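Local coordinates for acetylserotonin O-methyltransferase (Homo sapiens, PDB 4A6D), which catalyses the transfer of a methyl group from S-adenosyl-L-methionine to N-acetylserotonin, yielding melatonin and S-adenosyl-L-homocysteine, at residues A[171-176]-A[199-204]; A[29-34]-A[53-58]; A[244-249]-A[272-277]; A[165-170]-A[334-339]. One frame throughout, in Å; residues are numbered along the deposited sequence.

Contact 1: A[171-176]-A[199-204]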
loop_
_atom_site.group_PDB
_atom_site.type_symbol
_atom_site.label_atom_id
_atom_site.label_comp_id
_atom_site.label_asym_id
_atom_site.label_seq_id
_atom_site.Cartn_x
_atom_site.Cartn_y
_atom_site.Cartn_z
ATOM N N VAL A 171 -24.820 9.412 10.732
ATOM C CA VAL A 171 -24.430 9.733 12.102
ATOM C C VAL A 171 -25.295 10.769 12.781
ATOM O O VAL A 171 -25.644 10.594 13.948
ATOM C CB VAL A 171 -22.914 9.986 12.271
ATOM C CG1 VAL A 171 -22.113 8.721 11.959
ATOM C CG2 VAL A 171 -22.430 11.166 11.427
ATOM N N LEU A 172 -25.683 11.822 12.051
ATOM C CA LEU A 172 -26.504 12.880 12.619
ATOM C C LEU A 172 -27.977 12.499 12.790
ATOM O O LEU A 172 -28.652 13.079 13.656
ATOM C CB LEU A 172 -26.311 14.201 11.867
ATOM C CG LEU A 172 -24.856 14.724 11.793
ATOM C CD1 LEU A 172 -24.725 15.800 10.760
ATOM C CD2 LEU A 172 -24.333 15.191 13.151
ATOM N N THR A 173 -28.463 11.502 12.003
ATOM C CA THR A 173 -29.853 11.015 12.088
ATOM C C THR A 173 -30.048 9.669 12.810
ATOM O O THR A 173 -31.190 9.230 12.950
ATOM C CB THR A 173 -30.626 11.114 10.759
ATOM O OG1 THR A 173 -30.048 10.224 9.810
ATOM C CG2 THR A 173 -30.703 12.538 10.223
ATOM N N ALA A 174 -28.954 9.056 13.316
ATOM C CA ALA A 174 -28.967 7.827 14.120
ATOM C C ALA A 174 -29.887 8.045 15.369
ATOM O O ALA A 174 -30.636 7.150 15.754
ATOM C CB ALA A 174 -27.536 7.489 14.556
ATOM N N PHE A 175 -29.826 9.249 15.969
ATOM C CA PHE A 175 -30.636 9.711 17.099
ATOM C C PHE A 175 -31.303 11.024 16.687
ATOM O O PHE A 175 -30.746 11.775 15.883
ATOM C CB PHE A 175 -29.763 9.947 18.357
ATOM C CG PHE A 175 -28.969 8.747 18.828
ATOM C CD1 PHE A 175 -29.557 7.772 19.636
ATOM C CD2 PHE A 175 -27.633 8.589 18.459
ATOM C CE1 PHE A 175 -28.831 6.640 20.041
ATOM C CE2 PHE A 175 -26.901 7.465 18.871
ATOM C CZ PHE A 175 -27.495 6.506 19.673
ATOM N N ASP A 176 -32.480 11.302 17.241
ATOM C CA ASP A 176 -33.237 12.522 16.988
ATOM C C ASP A 176 -32.673 13.639 17.865
ATOM O O ASP A 176 -32.939 13.722 19.073
ATOM C CB ASP A 176 -34.743 12.291 17.219
ATOM C CG ASP A 176 -35.604 13.535 17.234
ATOM O OD1 ASP A 176 -35.197 14.556 16.624
ATOM O OD2 ASP A 176 -36.704 13.484 17.831
ATOM N N SER A 199 -28.780 21.779 8.167
ATOM C CA SER A 199 -29.749 21.545 7.091
ATOM C C SER A 199 -30.717 20.438 7.538
ATOM O O SER A 199 -31.918 20.513 7.264
ATOM C CB SER A 199 -29.045 21.167 5.790
ATOM O OG SER A 199 -28.269 19.993 5.945
ATOM N N LEU A 200 -30.183 19.444 8.274
ATOM C CA LEU A 200 -30.931 18.325 8.831
ATOM C C LEU A 200 -31.863 18.780 9.952
ATOM O O LEU A 200 -33.003 18.309 10.016
ATOM C CB LEU A 200 -29.973 17.243 9.346
ATOM C CG LEU A 200 -29.430 16.272 8.330
ATOM C CD1 LEU A 200 -28.337 15.441 8.928
ATOM C CD2 LEU A 200 -30.525 15.368 7.810
ATOM N N TYR A 201 -31.392 19.708 10.815
ATOM C CA TYR A 201 -32.172 20.242 11.942
ATOM C C TYR A 201 -32.402 21.764 11.808
ATOM O O TYR A 201 -31.660 22.574 12.376
ATOM C CB TYR A 201 -31.548 19.842 13.294
ATOM C CG TYR A 201 -31.451 18.341 13.488
ATOM C CD1 TYR A 201 -32.541 17.606 13.958
ATOM C CD2 TYR A 201 -30.298 17.639 13.124
ATOM C CE1 TYR A 201 -32.473 16.215 14.095
ATOM C CE2 TYR A 201 -30.209 16.256 13.289
ATOM C CZ TYR A 201 -31.303 15.548 13.767
ATOM O OH TYR A 201 -31.231 14.190 13.954
ATOM N N PRO A 202 -33.460 22.162 11.060
ATOM C CA PRO A 202 -33.729 23.596 10.850
ATOM C C PRO A 202 -33.970 24.446 12.092
ATOM O O PRO A 202 -33.749 25.660 12.046
ATOM C CB PRO A 202 -34.960 23.589 9.939
ATOM C CG PRO A 202 -34.940 22.263 9.277
ATOM C CD PRO A 202 -34.420 21.328 10.306
ATOM N N GLY A 203 -34.454 23.829 13.165
ATOM C CA GLY A 203 -34.731 24.551 14.404
ATOM C C GLY A 203 -33.476 24.916 15.174
ATOM O O GLY A 203 -33.370 26.014 15.727
ATOM N N CYS A 204 -32.507 23.989 15.169
ATOM C CA CYS A 204 -31.219 24.041 15.859
ATOM C C CYS A 204 -30.237 25.136 15.399
ATOM O O CYS A 204 -30.370 25.689 14.306
ATOM C CB CYS A 204 -30.570 22.655 15.856
ATOM S SG CYS A 204 -31.605 21.353 16.595
#
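Y201 stands just past the end of helix 192-200, and its side chain spans the gap to the end of helix 164-173. From CB, CG lies anti to the carbonyl carbon (chi1 -59°), which directs the ring at segment 171-176. Further out, Y201 CE1 passes D176 OD1, itself hydrogen-bonded to S178 OG, at 4.1 Å, with the carboxylate turned only 14° from the ring plane, while CE2 and CZ come alongside the carbonyl oxygen of L172 at the ring edge. At the tip, Y201 OH donates to L172 O over 2.8 Å, approaching from 26° above the carbonyl plane and not along a lone pair. The same hydroxyl lies 3.1 Å from F175 O and receives a weak bond from L177 N. Both helices belong to the Rossmann-like domain of class I methyltransferases, where 192-200 follows the first strand of the central sheet along the chain, 182-186. A phenylalanine here would lose the hydroxyl and would probably leave L172 O without this donor and the chain beyond the helix, at F175 and D176, less firmly held. Beside the tyrosine, L200 crosses both L172 and T173 at about a right angle: L200 CD1 meets L172 CB at 3.8 Å, and L200 CD2 meets T173 CG2 at 3.7 Å. T173 OG1 is turned back to R169 O, a turn earlier in its own helix.

Contact 2: A[29-34]-A[53-58]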
loop_
_atom_site.group_PDB
_atom_site.type_symbol
_atom_site.label_atom_id
_atom_site.label_comp_id
_atom_site.label_asym_id
_atom_site.label_seq_id
_atom_site.Cartn_x
_atom_site.Cartn_y
_atom_site.Cartn_z
ATOM N N CYS A 29 -4.842 11.064 -8.415
ATOM C CA CYS A 29 -5.506 12.183 -7.723
ATOM C C CYS A 29 -4.599 13.416 -7.739
ATOM O O CYS A 29 -5.049 14.482 -8.161
ATOM C CB CYS A 29 -5.910 11.805 -6.301
ATOM S SG CYS A 29 -7.465 10.889 -6.190
ATOM N N GLU A 30 -3.319 13.261 -7.321
ATOM C CA GLU A 30 -2.321 14.330 -7.314
ATOM C C GLU A 30 -2.120 14.937 -8.731
ATOM O O GLU A 30 -1.963 16.149 -8.851
ATOM C CB GLU A 30 -0.985 13.846 -6.681
ATOM C CG GLU A 30 0.207 14.788 -6.915
ATOM C CD GLU A 30 1.293 14.956 -5.861
ATOM O OE1 GLU A 30 1.001 14.799 -4.655
ATOM O OE2 GLU A 30 2.430 15.312 -6.246
ATOM N N LEU A 31 -2.147 14.105 -9.795
ATOM C CA LEU A 31 -1.958 14.584 -11.170
ATOM C C LEU A 31 -3.199 15.237 -11.801
ATOM O O LEU A 31 -3.076 15.940 -12.805
ATOM C CB LEU A 31 -1.377 13.497 -12.064
ATOM C CG LEU A 31 0.076 13.160 -11.827
ATOM C CD1 LEU A 31 0.356 11.729 -12.226
ATOM C CD2 LEU A 31 0.984 14.099 -12.594
ATOM N N GLY A 32 -4.358 15.032 -11.180
ATOM C CA GLY A 32 -5.642 15.579 -11.612
ATOM C C GLY A 32 -6.259 14.917 -12.832
ATOM O O GLY A 32 -7.070 15.546 -13.518
ATOM N N VAL A 33 -5.905 13.635 -13.090
ATOM C CA VAL A 33 -6.385 12.810 -14.211
ATOM C C VAL A 33 -7.916 12.858 -14.349
ATOM O O VAL A 33 -8.430 13.148 -15.433
ATOM C CB VAL A 33 -5.851 11.348 -14.110
ATOM C CG1 VAL A 33 -6.530 10.425 -15.114
ATOM C CG2 VAL A 33 -4.337 11.303 -14.270
ATOM N N PHE A 34 -8.622 12.583 -13.242
ATOM C CA PHE A 34 -10.087 12.549 -13.162
ATOM C C PHE A 34 -10.748 13.896 -13.439
ATOM O O PHE A 34 -11.762 13.919 -14.136
ATOM C CB PHE A 34 -10.547 11.930 -11.832
ATOM C CG PHE A 34 -9.825 10.636 -11.517
ATOM C CD1 PHE A 34 -10.004 9.506 -12.313
ATOM C CD2 PHE A 34 -8.936 10.560 -10.451
ATOM C CE1 PHE A 34 -9.311 8.323 -12.043
ATOM C CE2 PHE A 34 -8.263 9.369 -10.166
ATOM C CZ PHE A 34 -8.446 8.262 -10.971
ATOM N N VAL A 53 -1.890 16.817 -17.766
ATOM C CA VAL A 53 -1.371 16.587 -16.408
ATOM C C VAL A 53 0.116 16.962 -16.293
ATOM O O VAL A 53 0.661 16.986 -15.184
ATOM C CB VAL A 53 -1.683 15.174 -15.829
ATOM C CG1 VAL A 53 -3.182 14.930 -15.748
ATOM C CG2 VAL A 53 -0.989 14.059 -16.612
ATOM N N ARG A 54 0.753 17.274 -17.448
ATOM C CA ARG A 54 2.164 17.641 -17.589
ATOM C C ARG A 54 3.070 16.529 -17.068
ATOM O O ARG A 54 3.813 16.701 -16.102
ATOM C CB ARG A 54 2.459 19.043 -17.014
ATOM C CG ARG A 54 2.148 20.138 -18.030
ATOM C CD ARG A 54 1.751 21.460 -17.405
ATOM N NE ARG A 54 0.332 21.512 -17.042
ATOM C CZ ARG A 54 -0.642 21.943 -17.843
ATOM N NH1 ARG A 54 -0.369 22.337 -19.084
ATOM N NH2 ARG A 54 -1.898 21.973 -17.412
ATOM N N ALA A 55 2.960 15.359 -17.721
ATOM C CA ALA A 55 3.672 14.136 -17.374
ATOM C C ALA A 55 4.132 13.382 -18.619
ATOM O O ALA A 55 3.756 13.735 -19.742
ATOM C CB ALA A 55 2.777 13.250 -16.512
ATOM N N SER A 56 4.966 12.354 -18.415
ATOM C CA SER A 56 5.533 11.542 -19.478
ATOM C C SER A 56 4.510 10.594 -20.086
ATOM O O SER A 56 3.618 10.115 -19.391
ATOM C CB SER A 56 6.744 10.767 -18.966
ATOM O OG SER A 56 6.387 9.710 -18.090
ATOM N N ALA A 57 4.676 10.314 -21.387
ATOM C CA ALA A 57 3.866 9.415 -22.207
ATOM C C ALA A 57 3.832 8.020 -21.599
ATOM O O ALA A 57 2.742 7.518 -21.297
ATOM C CB ALA A 57 4.428 9.359 -23.618
ATOM N N HIS A 58 5.023 7.417 -21.373
ATOM C CA HIS A 58 5.140 6.086 -20.782
ATOM C C HIS A 58 4.456 6.002 -19.418
ATOM O O HIS A 58 3.620 5.121 -19.210
ATOM C CB HIS A 58 6.604 5.612 -20.728
ATOM C CG HIS A 58 6.747 4.175 -20.312
ATOM N ND1 HIS A 58 6.155 3.144 -21.037
ATOM C CD2 HIS A 58 7.385 3.643 -19.243
ATOM C CE1 HIS A 58 6.450 2.031 -20.383
ATOM N NE2 HIS A 58 7.194 2.281 -19.302
#
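In both L31 and V53 the first torsion places a branch anti to the carbonyl carbon: CG of L31 at chi1 -72° and CG1 of V53 at -60°. The L31 chain thereby extends along the 53-55 backbone, while the V53 methyl is pushed against the turn at 31-33. The two side chains meet at their roots, L31 CB lying 4.1 Å from V53 CB. V53 CG1 sits beside the backbone, 3.1 Å from L31 O, and also approaches V33 CG2 at 4.1 Å. Farther along, L31 CD2 comes within 3.9 Å of V53 O and 4.4 Å of A55 CB, so the leucine tip rests on the chain as it leaves helix 46-53. G32, with positive phi, closes helix 7-31 in a Schellman motif and is at once the N-cap position of helix 33-39. This change of direction probably lets L31 and V33, on successive helices, both reach V53. R125 of the second subunit packs on L31, and S56, which caps helix 57-69, bonds to V124 of that subunit, so these helix junctions adjoin the dimer interface. Within the dimerisation domain, helix 57-69 backs the contact, its L63 meeting both L31 and V33 and its L64 also meeting V33.

Contact 3: A[244-249]-A[272-277]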
loop_
_atom_site.group_PDB
_atom_site.type_symbol
_atom_site.label_atom_id
_atom_site.label_comp_id
_atom_site.label_asym_id
_atom_site.label_seq_id
_atom_site.Cartn_x
_atom_site.Cartn_y
_atom_site.Cartn_z
ATOM N N GLU A 244 -21.844 27.475 25.554
ATOM C CA GLU A 244 -23.028 26.851 26.180
ATOM C C GLU A 244 -23.755 26.098 25.111
ATOM O O GLU A 244 -23.851 26.584 23.975
ATOM C CB GLU A 244 -23.965 27.866 26.844
ATOM C CG GLU A 244 -23.615 28.121 28.304
ATOM C CD GLU A 244 -23.422 29.588 28.663
ATOM O OE1 GLU A 244 -22.400 30.182 28.239
ATOM O OE2 GLU A 244 -24.297 30.144 29.368
ATOM N N ALA A 245 -24.173 24.869 25.430
ATOM C CA ALA A 245 -24.819 23.979 24.464
ATOM C C ALA A 245 -25.616 22.907 25.190
ATOM O O ALA A 245 -25.322 22.585 26.351
ATOM C CB ALA A 245 -23.773 23.320 23.564
ATOM N N ASP A 246 -26.636 22.370 24.500
ATOM C CA ASP A 246 -27.506 21.316 25.008
ATOM C C ASP A 246 -26.870 20.011 24.606
ATOM O O ASP A 246 -27.010 19.019 25.317
ATOM C CB ASP A 246 -28.924 21.440 24.397
ATOM C CG ASP A 246 -29.589 22.774 24.679
ATOM O OD1 ASP A 246 -29.702 23.137 25.859
ATOM O OD2 ASP A 246 -29.990 23.454 23.716
ATOM N N LEU A 247 -26.152 20.027 23.459
ATOM C CA LEU A 247 -25.433 18.878 22.892
ATOM C C LEU A 247 -24.008 19.235 22.504
ATOM O O LEU A 247 -23.776 20.205 21.766
ATOM C CB LEU A 247 -26.197 18.305 21.684
ATOM C CG LEU A 247 -25.596 17.106 20.957
ATOM C CD1 LEU A 247 -25.752 15.834 21.754
ATOM C CD2 LEU A 247 -26.208 16.947 19.588
ATOM N N TYR A 248 -23.054 18.431 22.986
ATOM C CA TYR A 248 -21.646 18.532 22.581
ATOM C C TYR A 248 -21.343 17.357 21.642
ATOM O O TYR A 248 -21.661 16.216 21.981
ATOM C CB TYR A 248 -20.710 18.573 23.802
ATOM C CG TYR A 248 -20.870 19.867 24.584
ATOM C CD1 TYR A 248 -20.152 21.010 24.233
ATOM C CD2 TYR A 248 -21.816 19.978 25.603
ATOM C CE1 TYR A 248 -20.353 22.218 24.887
ATOM C CE2 TYR A 248 -22.018 21.189 26.277
ATOM C CZ TYR A 248 -21.287 22.303 25.907
ATOM O OH TYR A 248 -21.424 23.479 26.591
ATOM N N ILE A 249 -20.819 17.639 20.434
ATOM C CA ILE A 249 -20.492 16.615 19.426
ATOM C C ILE A 249 -18.989 16.383 19.397
ATOM O O ILE A 249 -18.236 17.342 19.265
ATOM C CB ILE A 249 -21.036 16.975 18.010
ATOM C CG1 ILE A 249 -22.546 17.364 18.053
ATOM C CG2 ILE A 249 -20.722 15.863 16.977
ATOM C CD1 ILE A 249 -23.173 17.892 16.697
ATOM N N THR A 272 -19.898 20.985 32.300
ATOM C CA THR A 272 -20.438 22.092 31.515
ATOM C C THR A 272 -21.935 21.794 31.155
ATOM O O THR A 272 -22.709 22.734 31.020
ATOM C CB THR A 272 -19.545 22.379 30.297
ATOM O OG1 THR A 272 -18.199 22.577 30.751
ATOM C CG2 THR A 272 -19.974 23.619 29.537
ATOM N N CYS A 273 -22.319 20.506 31.003
ATOM C CA CYS A 273 -23.683 20.107 30.668
ATOM C C CYS A 273 -24.666 20.405 31.798
ATOM O O CYS A 273 -24.301 20.480 32.968
ATOM C CB CYS A 273 -23.773 18.634 30.241
ATOM S SG CYS A 273 -23.215 18.301 28.544
ATOM N N LYS A 274 -25.937 20.487 31.428
ATOM C CA LYS A 274 -27.032 20.698 32.346
ATOM C C LYS A 274 -27.917 19.455 32.240
ATOM O O LYS A 274 -27.721 18.696 31.297
ATOM C CB LYS A 274 -27.782 22.016 32.008
ATOM C CG LYS A 274 -28.496 21.964 30.663
ATOM C CD LYS A 274 -29.527 23.077 30.436
ATOM C CE LYS A 274 -29.645 23.399 28.962
ATOM N NZ LYS A 274 -28.642 22.673 28.088
ATOM N N PRO A 275 -28.867 19.214 33.186
ATOM C CA PRO A 275 -29.753 18.041 33.078
ATOM C C PRO A 275 -30.419 17.964 31.716
ATOM O O PRO A 275 -30.870 18.996 31.203
ATOM C CB PRO A 275 -30.800 18.304 34.169
ATOM C CG PRO A 275 -30.104 19.086 35.146
ATOM C CD PRO A 275 -29.183 19.996 34.392
ATOM N N GLY A 276 -30.407 16.769 31.126
ATOM C CA GLY A 276 -30.964 16.497 29.801
ATOM C C GLY A 276 -29.975 16.737 28.674
ATOM O O GLY A 276 -30.232 16.363 27.520
ATOM N N GLY A 277 -28.832 17.345 29.024
ATOM C CA GLY A 277 -27.737 17.610 28.101
ATOM C C GLY A 277 -27.192 16.324 27.498
ATOM O O GLY A 277 -27.277 15.256 28.117
HETATM O O HOH W 1 -26.189 20.693 28.547
HETATM O O HOH W 2 -27.022 25.038 27.738
HETATM O O HOH W 3 -24.545 23.888 28.629
#
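The close-packed part of this contact surrounds Y248, at the start of strand 247-251. C273 SG makes a sulfur-aromatic contact at the edge of its ring, 3.7 Å from Y248 CD2 and 73° off the ring normal, while A245 CB lies over one face, toward the rim. T272 CG2 touches Y248 OH at 3.3 Å, and that hydroxyl is hydrogen-bonded to P243 O. Nearby, the backbones themselves meet: G277 CA makes a CA-H...O contact with D246 O, and a glycine fits there because a CB would clash with K274 O inside the type II turn 274-277.

The other side is polar and watered. K274 leaves its backbone in the crowded position and bends sharply at chi4 (-6°), which brings K274 NZ to D246 OD1 at 2.5 Å, on the anti lone pair. The second carboxylate oxygen is engaged by L182 N. Three ordered waters gather at A245 O; water 1 donates to it at 3.0 Å and accepts from K274 N, water 2 accepts from K274 NZ and donates only weakly to A245 O, and water 3 also reaches T272 O. Here the chain just before the inner strand 247-251 is joined to the approach to the adjacent parallel strand 278-283 by a short ion pair, and the lysine together with the amide of L182 would probably keep D246 ionised.

Contact 4: A[165-170]-A[334-339]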
loop_
_atom_site.group_PDB
_atom_site.type_symbol
_atom_site.label_atom_id
_atom_site.label_comp_id
_atom_site.label_asym_id
_atom_site.label_seq_id
_atom_site.Cartn_x
_atom_site.Cartn_y
_atom_site.Cartn_z
ATOM N N SER A 165 -19.600 14.227 3.549
ATOM C CA SER A 165 -20.413 14.337 2.335
ATOM C C SER A 165 -21.109 12.992 2.023
ATOM O O SER A 165 -22.151 12.979 1.365
ATOM C CB SER A 165 -19.550 14.774 1.155
ATOM O OG SER A 165 -18.515 13.848 0.869
ATOM N N VAL A 166 -20.538 11.875 2.526
ATOM C CA VAL A 166 -21.073 10.517 2.367
ATOM C C VAL A 166 -21.633 9.937 3.668
ATOM O O VAL A 166 -22.669 9.294 3.631
ATOM C CB VAL A 166 -20.072 9.524 1.712
ATOM C CG1 VAL A 166 -20.316 9.408 0.223
ATOM C CG2 VAL A 166 -18.626 9.902 1.986
ATOM N N ASN A 167 -20.922 10.119 4.802
ATOM C CA ASN A 167 -21.278 9.553 6.111
ATOM C C ASN A 167 -22.067 10.487 7.052
ATOM O O ASN A 167 -22.617 10.006 8.048
ATOM C CB ASN A 167 -19.993 9.055 6.821
ATOM C CG ASN A 167 -20.159 7.816 7.690
ATOM O OD1 ASN A 167 -19.293 6.933 7.702
ATOM N ND2 ASN A 167 -21.250 7.719 8.469
ATOM N N GLY A 168 -22.100 11.785 6.744
ATOM C CA GLY A 168 -22.754 12.809 7.554
ATOM C C GLY A 168 -24.180 12.533 7.980
ATOM O O GLY A 168 -24.477 12.577 9.178
ATOM N N ARG A 169 -25.073 12.238 7.013
ATOM C CA ARG A 169 -26.495 11.996 7.287
ATOM C C ARG A 169 -26.773 10.830 8.234
ATOM O O ARG A 169 -27.648 10.958 9.095
ATOM C CB ARG A 169 -27.335 11.883 5.999
ATOM C CG ARG A 169 -28.747 12.406 6.196
ATOM C CD ARG A 169 -29.745 12.010 5.134
ATOM N NE ARG A 169 -31.068 12.515 5.515
ATOM C CZ ARG A 169 -32.018 11.787 6.102
ATOM N NH1 ARG A 169 -31.831 10.489 6.324
ATOM N NH2 ARG A 169 -33.172 12.343 6.444
ATOM N N SER A 170 -26.029 9.718 8.081
ATOM C CA SER A 170 -26.158 8.496 8.887
ATOM C C SER A 170 -25.962 8.814 10.387
ATOM O O SER A 170 -26.838 8.531 11.197
ATOM C CB SER A 170 -25.139 7.437 8.447
ATOM O OG SER A 170 -24.589 7.662 7.154
ATOM N N THR A 334 -24.219 2.260 11.999
ATOM C CA THR A 334 -24.798 2.829 10.769
ATOM C C THR A 334 -24.668 1.970 9.516
ATOM O O THR A 334 -25.389 2.210 8.535
ATOM C CB THR A 334 -24.159 4.197 10.460
ATOM O OG1 THR A 334 -22.754 4.006 10.273
ATOM C CG2 THR A 334 -24.467 5.272 11.533
ATOM N N GLY A 335 -23.716 1.035 9.534
ATOM C CA GLY A 335 -23.358 0.215 8.387
ATOM C C GLY A 335 -22.319 0.960 7.569
ATOM O O GLY A 335 -21.876 0.471 6.528
ATOM N N ALA A 336 -21.897 2.152 8.054
ATOM C CA ALA A 336 -20.899 2.994 7.401
ATOM C C ALA A 336 -19.576 2.991 8.182
ATOM O O ALA A 336 -19.449 2.243 9.152
ATOM C CB ALA A 336 -21.439 4.407 7.221
ATOM N N ILE A 337 -18.562 3.740 7.729
ATOM C CA ILE A 337 -17.314 3.754 8.480
ATOM C C ILE A 337 -17.587 4.327 9.903
ATOM O O ILE A 337 -17.252 3.687 10.907
ATOM C CB ILE A 337 -16.172 4.488 7.720
ATOM C CG1 ILE A 337 -15.815 3.729 6.413
ATOM C CG2 ILE A 337 -14.943 4.653 8.611
ATOM C CD1 ILE A 337 -15.099 4.603 5.375
ATOM N N TYR A 338 -18.291 5.469 9.965
ATOM C CA TYR A 338 -18.579 6.130 11.232
ATOM C C TYR A 338 -19.922 5.819 11.847
ATOM O O TYR A 338 -20.960 5.806 11.169
ATOM C CB TYR A 338 -18.232 7.623 11.198
ATOM C CG TYR A 338 -16.766 7.813 10.921
ATOM C CD1 TYR A 338 -15.820 7.641 11.929
ATOM C CD2 TYR A 338 -16.301 7.984 9.613
ATOM C CE1 TYR A 338 -14.450 7.689 11.651
ATOM C CE2 TYR A 338 -14.938 8.111 9.341
ATOM C CZ TYR A 338 -14.016 7.940 10.359
ATOM O OH TYR A 338 -12.671 8.005 10.080
ATOM N N ASP A 339 -19.871 5.500 13.142
ATOM C CA ASP A 339 -21.051 5.178 13.941
ATOM C C ASP A 339 -21.354 6.324 14.894
ATOM O O ASP A 339 -20.580 7.285 14.979
ATOM C CB ASP A 339 -20.851 3.835 14.680
ATOM C CG ASP A 339 -20.477 2.682 13.759
ATOM O OD1 ASP A 339 -21.339 2.269 12.936
ATOM O OD2 ASP A 339 -19.334 2.174 13.877
#
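The carboxamide of N167 carries this contact, gripping the backbone of Y338 at both ends. N167 OD1 accepts from Y338 N at 2.9 Å in a nearly straight bond (170° at the hydrogen), the donor lying 31° above the amide plane, and N167 ND2 returns a weak bond to Y338 O at 3.3 Å. A336 CB lies against the same amide, 3.3 Å from N167 OD1. One turn on, S170 CB meets T334 CG2 at 3.8 Å, methylene to methyl. An alanine at N167 would lose the carboxamide and would probably leave Y338 N without its acceptor and the 334-339 loop looser against helix 164-173.

The next shell shapes that loop. T334 OG1 donates to Y338 O at 2.7 Å and accepts from A336 N, an ST turn, so Y338 O has two donors, T334 OG1 and, weakly, N167 ND2. T334 N is fixed in turn by D339 OD1, whose other oxygen is bonded to L285 N. S170 OG turns back to N167 O, in the stretch where the helix is kinked. Beyond, the Y338 ring meets W164 and R252, both S-adenosyl-L-methionine-binding residues, and E5 of the second subunit packs on A336. Because a neutral amide offers both acceptor and donor, it can pair with a peptide N-H and C=O together, tying the helix that carries W164 to the entry of strand 339-344 without adding charge.

Overall arrangement
Contacts 1, 3 and 4 lie in the Rossmann-like methyltransferase domain, whereas contact 2 belongs to the dimerisation domain, its centre 41 Å from that of contact 1 and 49 Å from that of contact 3. Contacts 1 and 4 share helix 164-173 and touch directly, V171 CG1 packing 3.2 Å from Y338 O. Both contacts 1 and 3 are nested in the chain loop that contact 4 closes, with centres 16 Å apart. Contact 4 is nearest the cofactor: the Y338 side chain is about 7 Å from bound S-adenosylmethionine, against about 10 Å for L172 and 11 Å for Y248. Contacts 2 and 4 both meet the second subunit.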